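Local coordinates for cyclase (Uncultured organism, PDB 5IBZ), which binds acetylphosphate and probably has arylformamidase activity, at residues N18-G30 with L117-G129. Residues are numbered along the deposited sequence; the frame is centred on the assembly and turned at random. Where two conformers were deposited one is given.
With UVW (acetylphosphate), chain F.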
loop_
_atom_site.group_PDB
_atom_site.type_symbol
_atom_site.label_atom_id
_atom_site.label_comp_id
_atom_site.label_asym_id
_atom_site.label_seq_id
_atom_site.Cartn_x
_atom_site.Cartn_y
_atom_site.Cartn_z
ATOM N N ASN B 18 -28.509 23.103 -14.432
ATOM C CA ASN B 18 -27.851 21.814 -14.597
ATOM C C ASN B 18 -27.624 21.508 -16.069
ATOM O O ASN B 18 -28.256 22.128 -16.956
ATOM C CB ASN B 18 -28.663 20.692 -13.940
ATOM C CG ASN B 18 -29.901 20.341 -14.710
ATOM O OD1 ASN B 18 -29.829 19.648 -15.721
ATOM N ND2 ASN B 18 -31.057 20.825 -14.245
ATOM N N ASN B 19 -26.704 20.586 -16.322
ATOM C CA ASN B 19 -26.450 20.097 -17.661
ATOM C C ASN B 19 -26.944 18.669 -17.906
ATOM O O ASN B 19 -26.518 18.026 -18.858
ATOM C CB ASN B 19 -24.950 20.166 -17.962
ATOM C CG ASN B 19 -24.462 21.564 -18.158
ATOM O OD1 ASN B 19 -25.166 22.408 -18.721
ATOM N ND2 ASN B 19 -23.226 21.825 -17.717
ATOM N N TRP B 20 -27.850 18.168 -17.077
ATOM C CA TRP B 20 -28.375 16.829 -17.300
ATOM C C TRP B 20 -29.081 16.776 -18.651
ATOM O O TRP B 20 -29.869 17.659 -18.978
ATOM C CB TRP B 20 -29.338 16.418 -16.193
ATOM C CG TRP B 20 -28.691 16.222 -14.845
ATOM C CD1 TRP B 20 -27.505 16.758 -14.391
ATOM C CD2 TRP B 20 -29.202 15.424 -13.780
ATOM N NE1 TRP B 20 -27.269 16.343 -13.096
ATOM C CE2 TRP B 20 -28.297 15.521 -12.701
ATOM C CE3 TRP B 20 -30.344 14.638 -13.629
ATOM C CZ2 TRP B 20 -28.508 14.846 -11.490
ATOM C CZ3 TRP B 20 -30.549 13.980 -12.432
ATOM C CH2 TRP B 20 -29.643 14.085 -11.383
ATOM N N GLY B 21 -28.763 15.746 -19.432
ATOM C CA GLY B 21 -29.310 15.583 -20.756
ATOM C C GLY B 21 -28.689 16.432 -21.862
ATOM O O GLY B 21 -29.004 16.212 -23.035
ATOM N N LYS B 22 -27.840 17.395 -21.519
ATOM C CA LYS B 22 -27.245 18.282 -22.534
ATOM C C LYS B 22 -26.521 17.490 -23.609
ATOM O O LYS B 22 -26.530 17.858 -24.797
ATOM C CB LYS B 22 -26.263 19.274 -21.890
ATOM C CG LYS B 22 -25.557 20.187 -22.898
ATOM C CD LYS B 22 -24.837 21.336 -22.216
ATOM C CE LYS B 22 -25.774 22.503 -21.957
ATOM N NZ LYS B 22 -25.106 23.619 -21.190
ATOM N N TRP B 23 -25.864 16.423 -23.175
ATOM C CA TRP B 23 -25.097 15.561 -24.066
ATOM C C TRP B 23 -25.707 14.169 -24.131
ATOM O O TRP B 23 -25.021 13.185 -24.435
ATOM C CB TRP B 23 -23.640 15.500 -23.607
ATOM C CG TRP B 23 -23.002 16.857 -23.514
ATOM C CD1 TRP B 23 -22.565 17.631 -24.546
ATOM C CD2 TRP B 23 -22.713 17.590 -22.316
ATOM N NE1 TRP B 23 -22.040 18.803 -24.077
ATOM C CE2 TRP B 23 -22.112 18.802 -22.705
ATOM C CE3 TRP B 23 -22.908 17.338 -20.947
ATOM C CZ2 TRP B 23 -21.689 19.754 -21.781
ATOM C CZ3 TRP B 23 -22.512 18.295 -20.044
ATOM C CH2 TRP B 23 -21.904 19.480 -20.458
ATOM N N GLY B 24 -27.011 14.096 -23.862
ATOM C CA GLY B 24 -27.753 12.852 -23.915
ATOM C C GLY B 24 -27.950 12.279 -22.531
ATOM O O GLY B 24 -27.136 12.504 -21.653
ATOM N N ASP B 25 -29.017 11.515 -22.334
ATOM C CA ASP B 25 -29.290 10.986 -21.012
ATOM C C ASP B 25 -28.442 9.749 -20.671
ATOM O O ASP B 25 -28.506 9.258 -19.556
ATOM C CB ASP B 25 -30.786 10.695 -20.883
ATOM C CG ASP B 25 -31.620 11.990 -20.811
ATOM O OD1 ASP B 25 -31.232 12.910 -20.055
ATOM O OD2 ASP B 25 -32.637 12.099 -21.514
ATOM N N ASP B 26 -27.598 9.300 -21.605
ATOM C CA ASP B 26 -26.658 8.217 -21.279
ATOM C C ASP B 26 -25.210 8.709 -21.204
ATOM O O ASP B 26 -24.294 7.925 -20.940
ATOM C CB ASP B 26 -26.762 7.061 -22.291
ATOM C CG ASP B 26 -27.995 6.198 -22.071
ATOM O OD1 ASP B 26 -28.454 6.095 -20.916
ATOM O OD2 ASP B 26 -28.499 5.612 -23.052
ATOM N N ASP B 27 -25.001 10.008 -21.375
ATOM C CA ASP B 27 -23.670 10.592 -21.266
ATOM C C ASP B 27 -23.021 10.352 -19.901
ATOM O O ASP B 27 -23.665 10.473 -18.856
ATOM C CB ASP B 27 -23.717 12.088 -21.521
ATOM C CG ASP B 27 -22.381 12.734 -21.307
ATOM O OD1 ASP B 27 -21.433 12.354 -22.044
ATOM O OD2 ASP B 27 -22.279 13.605 -20.411
ATOM N N GLN B 28 -21.734 10.027 -19.933
ATOM C CA GLN B 28 -20.926 9.918 -18.723
ATOM C C GLN B 28 -19.743 10.863 -18.677
ATOM O O GLN B 28 -18.955 10.773 -17.742
ATOM C CB GLN B 28 -20.411 8.486 -18.548
ATOM C CG GLN B 28 -21.517 7.481 -18.357
ATOM C CD GLN B 28 -20.993 6.097 -18.049
ATOM O OE1 GLN B 28 -20.121 5.927 -17.205
ATOM N NE2 GLN B 28 -21.519 5.096 -18.745
ATOM N N ARG B 29 -19.593 11.753 -19.667
ATOM C CA ARG B 29 -18.415 12.620 -19.715
ATOM C C ARG B 29 -18.662 14.049 -19.242
ATOM O O ARG B 29 -17.713 14.769 -18.926
ATOM C CB ARG B 29 -17.834 12.632 -21.132
ATOM C CG ARG B 29 -17.501 11.239 -21.629
ATOM C CD ARG B 29 -16.887 11.257 -22.981
ATOM N NE ARG B 29 -15.494 11.689 -22.956
ATOM C CZ ARG B 29 -15.026 12.823 -23.465
ATOM N NH1 ARG B 29 -15.828 13.733 -24.018
ATOM N NH2 ARG B 29 -13.714 13.058 -23.415
ATOM N N GLY B 30 -19.907 14.496 -19.224
ATOM C CA GLY B 30 -20.193 15.834 -18.723
ATOM C C GLY B 30 -19.501 16.928 -19.519
ATOM O O GLY B 30 -19.423 16.881 -20.762
ATOM N N LEU B 117 -16.474 12.916 -11.931
ATOM C CA LEU B 117 -17.858 13.235 -11.583
ATOM C C LEU B 117 -18.430 12.201 -10.598
ATOM O O LEU B 117 -19.468 12.429 -9.986
ATOM C CB LEU B 117 -18.714 13.312 -12.846
ATOM C CG LEU B 117 -18.181 14.257 -13.911
ATOM C CD1 LEU B 117 -19.157 14.303 -15.074
ATOM C CD2 LEU B 117 -17.917 15.669 -13.365
ATOM N N SER B 118 -17.758 11.062 -10.462
ATOM C CA SER B 118 -18.117 10.066 -9.453
ATOM C C SER B 118 -17.588 10.396 -8.061
ATOM O O SER B 118 -17.843 9.662 -7.116
ATOM C CB SER B 118 -17.600 8.688 -9.875
ATOM O OG SER B 118 -16.252 8.768 -10.329
ATOM N N HIS B 119 -16.824 11.482 -7.916
ATOM C CA HIS B 119 -16.223 11.822 -6.623
ATOM C C HIS B 119 -17.189 12.482 -5.633
ATOM O O HIS B 119 -16.992 12.364 -4.427
ATOM C CB HIS B 119 -15.007 12.749 -6.823
ATOM C CG HIS B 119 -14.421 13.277 -5.552
ATOM N ND1 HIS B 119 -13.930 12.456 -4.559
ATOM C CD2 HIS B 119 -14.240 14.545 -5.112
ATOM C CE1 HIS B 119 -13.478 13.195 -3.562
ATOM N NE2 HIS B 119 -13.655 14.468 -3.874
ATOM N N GLY B 120 -18.199 13.207 -6.122
ATOM C CA GLY B 120 -19.047 13.987 -5.233
ATOM C C GLY B 120 -20.411 14.277 -5.812
ATOM O O GLY B 120 -20.562 14.427 -7.021
ATOM N N TRP B 121 -21.394 14.380 -4.931
ATOM C CA TRP B 121 -22.770 14.620 -5.329
ATOM C C TRP B 121 -23.558 14.983 -4.085
ATOM O O TRP B 121 -22.981 15.189 -3.030
ATOM C CB TRP B 121 -23.363 13.387 -6.024
ATOM C CG TRP B 121 -23.523 12.166 -5.147
ATOM C CD1 TRP B 121 -24.678 11.727 -4.536
ATOM C CD2 TRP B 121 -22.510 11.209 -4.805
ATOM N NE1 TRP B 121 -24.434 10.580 -3.836
ATOM C CE2 TRP B 121 -23.117 10.229 -3.986
ATOM C CE3 TRP B 121 -21.155 11.080 -5.117
ATOM C CZ2 TRP B 121 -22.401 9.155 -3.449
ATOM C CZ3 TRP B 121 -20.451 10.004 -4.603
ATOM C CH2 TRP B 121 -21.069 9.061 -3.776
ATOM N N TYR B 122 -24.870 15.099 -4.210
ATOM C CA TYR B 122 -25.728 15.242 -3.047
ATOM C C TYR B 122 -26.975 14.436 -3.336
ATOM O O TYR B 122 -27.266 14.103 -4.479
ATOM C CB TYR B 122 -26.050 16.716 -2.736
ATOM C CG TYR B 122 -26.663 17.507 -3.861
ATOM C CD1 TYR B 122 -28.035 17.463 -4.097
ATOM C CD2 TYR B 122 -25.881 18.310 -4.684
ATOM C CE1 TYR B 122 -28.605 18.180 -5.130
ATOM C CE2 TYR B 122 -26.444 19.024 -5.723
ATOM C CZ TYR B 122 -27.812 18.963 -5.929
ATOM O OH TYR B 122 -28.398 19.675 -6.942
ATOM N N GLY B 123 -27.709 14.085 -2.289
ATOM C CA GLY B 123 -28.838 13.189 -2.484
ATOM C C GLY B 123 -28.425 11.828 -3.025
ATOM O O GLY B 123 -27.310 11.381 -2.792
ATOM N N GLU B 124 -29.334 11.147 -3.719
ATOM C CA GLU B 124 -29.089 9.766 -4.114
ATOM C C GLU B 124 -28.632 9.617 -5.556
ATOM O O GLU B 124 -28.439 8.499 -6.029
ATOM C CB GLU B 124 -30.338 8.927 -3.876
ATOM C CG GLU B 124 -30.668 8.815 -2.388
ATOM C CD GLU B 124 -31.902 7.979 -2.106
ATOM O OE1 GLU B 124 -32.541 7.504 -3.069
ATOM O OE2 GLU B 124 -32.233 7.801 -0.913
ATOM N N SER B 125 -28.448 10.739 -6.242
ATOM C CA SER B 125 -28.072 10.717 -7.651
ATOM C C SER B 125 -26.856 11.575 -7.925
ATOM O O SER B 125 -26.677 12.633 -7.330
ATOM C CB SER B 125 -29.218 11.210 -8.542
ATOM O OG SER B 125 -30.385 10.414 -8.399
ATOM N N LEU B 126 -26.042 11.085 -8.856
ATOM C CA LEU B 126 -24.875 11.796 -9.352
ATOM C C LEU B 126 -25.220 12.489 -10.672
ATOM O O LEU B 126 -26.377 12.461 -11.119
ATOM C CB LEU B 126 -23.701 10.832 -9.527
ATOM C CG LEU B 126 -23.003 10.340 -8.259
ATOM C CD1 LEU B 126 -23.765 9.224 -7.568
ATOM C CD2 LEU B 126 -21.629 9.881 -8.632
ATOM N N TYR B 127 -24.225 13.118 -11.295
ATOM C CA TYR B 127 -24.404 13.743 -12.609
ATOM C C TYR B 127 -25.244 12.872 -13.567
ATOM O O TYR B 127 -25.063 11.664 -13.660
ATOM C CB TYR B 127 -23.030 14.065 -13.248
ATOM C CG TYR B 127 -23.177 14.366 -14.725
ATOM C CD1 TYR B 127 -23.809 15.527 -15.155
ATOM C CD2 TYR B 127 -22.767 13.460 -15.675
ATOM C CE1 TYR B 127 -24.003 15.774 -16.513
ATOM C CE2 TYR B 127 -22.956 13.696 -17.029
ATOM C CZ TYR B 127 -23.581 14.841 -17.434
ATOM O OH TYR B 127 -23.785 15.043 -18.777
ATOM N N ASN B 128 -26.181 13.516 -14.252
ATOM C CA ASN B 128 -27.023 12.902 -15.279
ATOM C C ASN B 128 -27.898 11.768 -14.768
ATOM O O ASN B 128 -28.355 10.917 -15.534
ATOM C CB ASN B 128 -26.183 12.390 -16.454
ATOM C CG ASN B 128 -26.850 12.636 -17.794
ATOM O OD1 ASN B 128 -27.813 13.394 -17.898
ATOM N ND2 ASN B 128 -26.356 11.975 -18.820
ATOM N N GLY B 129 -28.158 11.784 -13.476
ATOM C CA GLY B 129 -29.094 10.842 -12.897
ATOM C C GLY B 129 -28.513 9.483 -12.546
ATOM O O GLY B 129 -29.258 8.533 -12.228
HETATM C C1 UVW F . -12.577 17.508 0.785
HETATM O O1 UVW F . -12.157 16.412 0.936
HETATM C C1M UVW F . -13.110 18.296 1.979
HETATM O O2 UVW F . -12.593 18.108 -0.478
HETATM P P UVW F . -12.187 17.318 -1.861
HETATM O O1P UVW F . -12.862 15.969 -1.936
HETATM O O2P UVW F . -12.645 18.210 -2.992
HETATM O O3P UVW F . -10.698 17.111 -1.965
HETATM O O HOH W 1 -25.972 14.962 -20.671
HETATM O O HOH W 2 -27.451 8.804 -17.007
HETATM O O HOH W 3 -30.469 12.372 -17.726
#
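Asn-128 and Tyr-127 plug into a run of tight turns, 19-27, in a loop-to-loop contact that ties the N-terminal segment ahead of helix 37-44 to the loop after strand 120-122. The amide of Asn-128 does most of the polar work. Its OD1 takes the backbone N-H of Gly-21 at 3.0 Å, the donor tilted from the carbonyl plane. Asn-128 ND2 spends both hydrogens in its own amide plane, on Gly-24 O (3.0 Å, 165° at the hydrogen) and on Asp-27 O (3.1 Å), so three bonds fix the amide's rotation. Beside it, Tyr-127 has CG anti to the backbone N (chi1 165°), which carries its hydroxyl in among the turns; there Tyr-127 OH donates to the anti lone pair of Asp-27 OD2 at 2.6 Å. The syn lone pair of that oxygen takes Gly-30 N, closing an Asx motif. A water bonded to Trp-23 N and Gly-24 O also donates to Tyr-127 OH, while CB of Asn-128 covers one face of the tyrosine ring. Trp-20 lays its indole across the backbone of 127-129, with Asn-128 N 3.2 Å above the ring plane; NE1 instead bonds Arg-273 O. A serine at Trp-20 would probably leave this backbone uncovered and Arg-273 O without its indole donor. Farther along 117-129, His-119 NE2 holds acetylphosphate O1P, and residues 120-122 pair with a strand of the second subunit. The chemistry is mostly side chain to main chain: the Asn-128 amide serves backbone groups of the turns, while Asp-27 braces its own loop and receives the tyrosine hydroxyl.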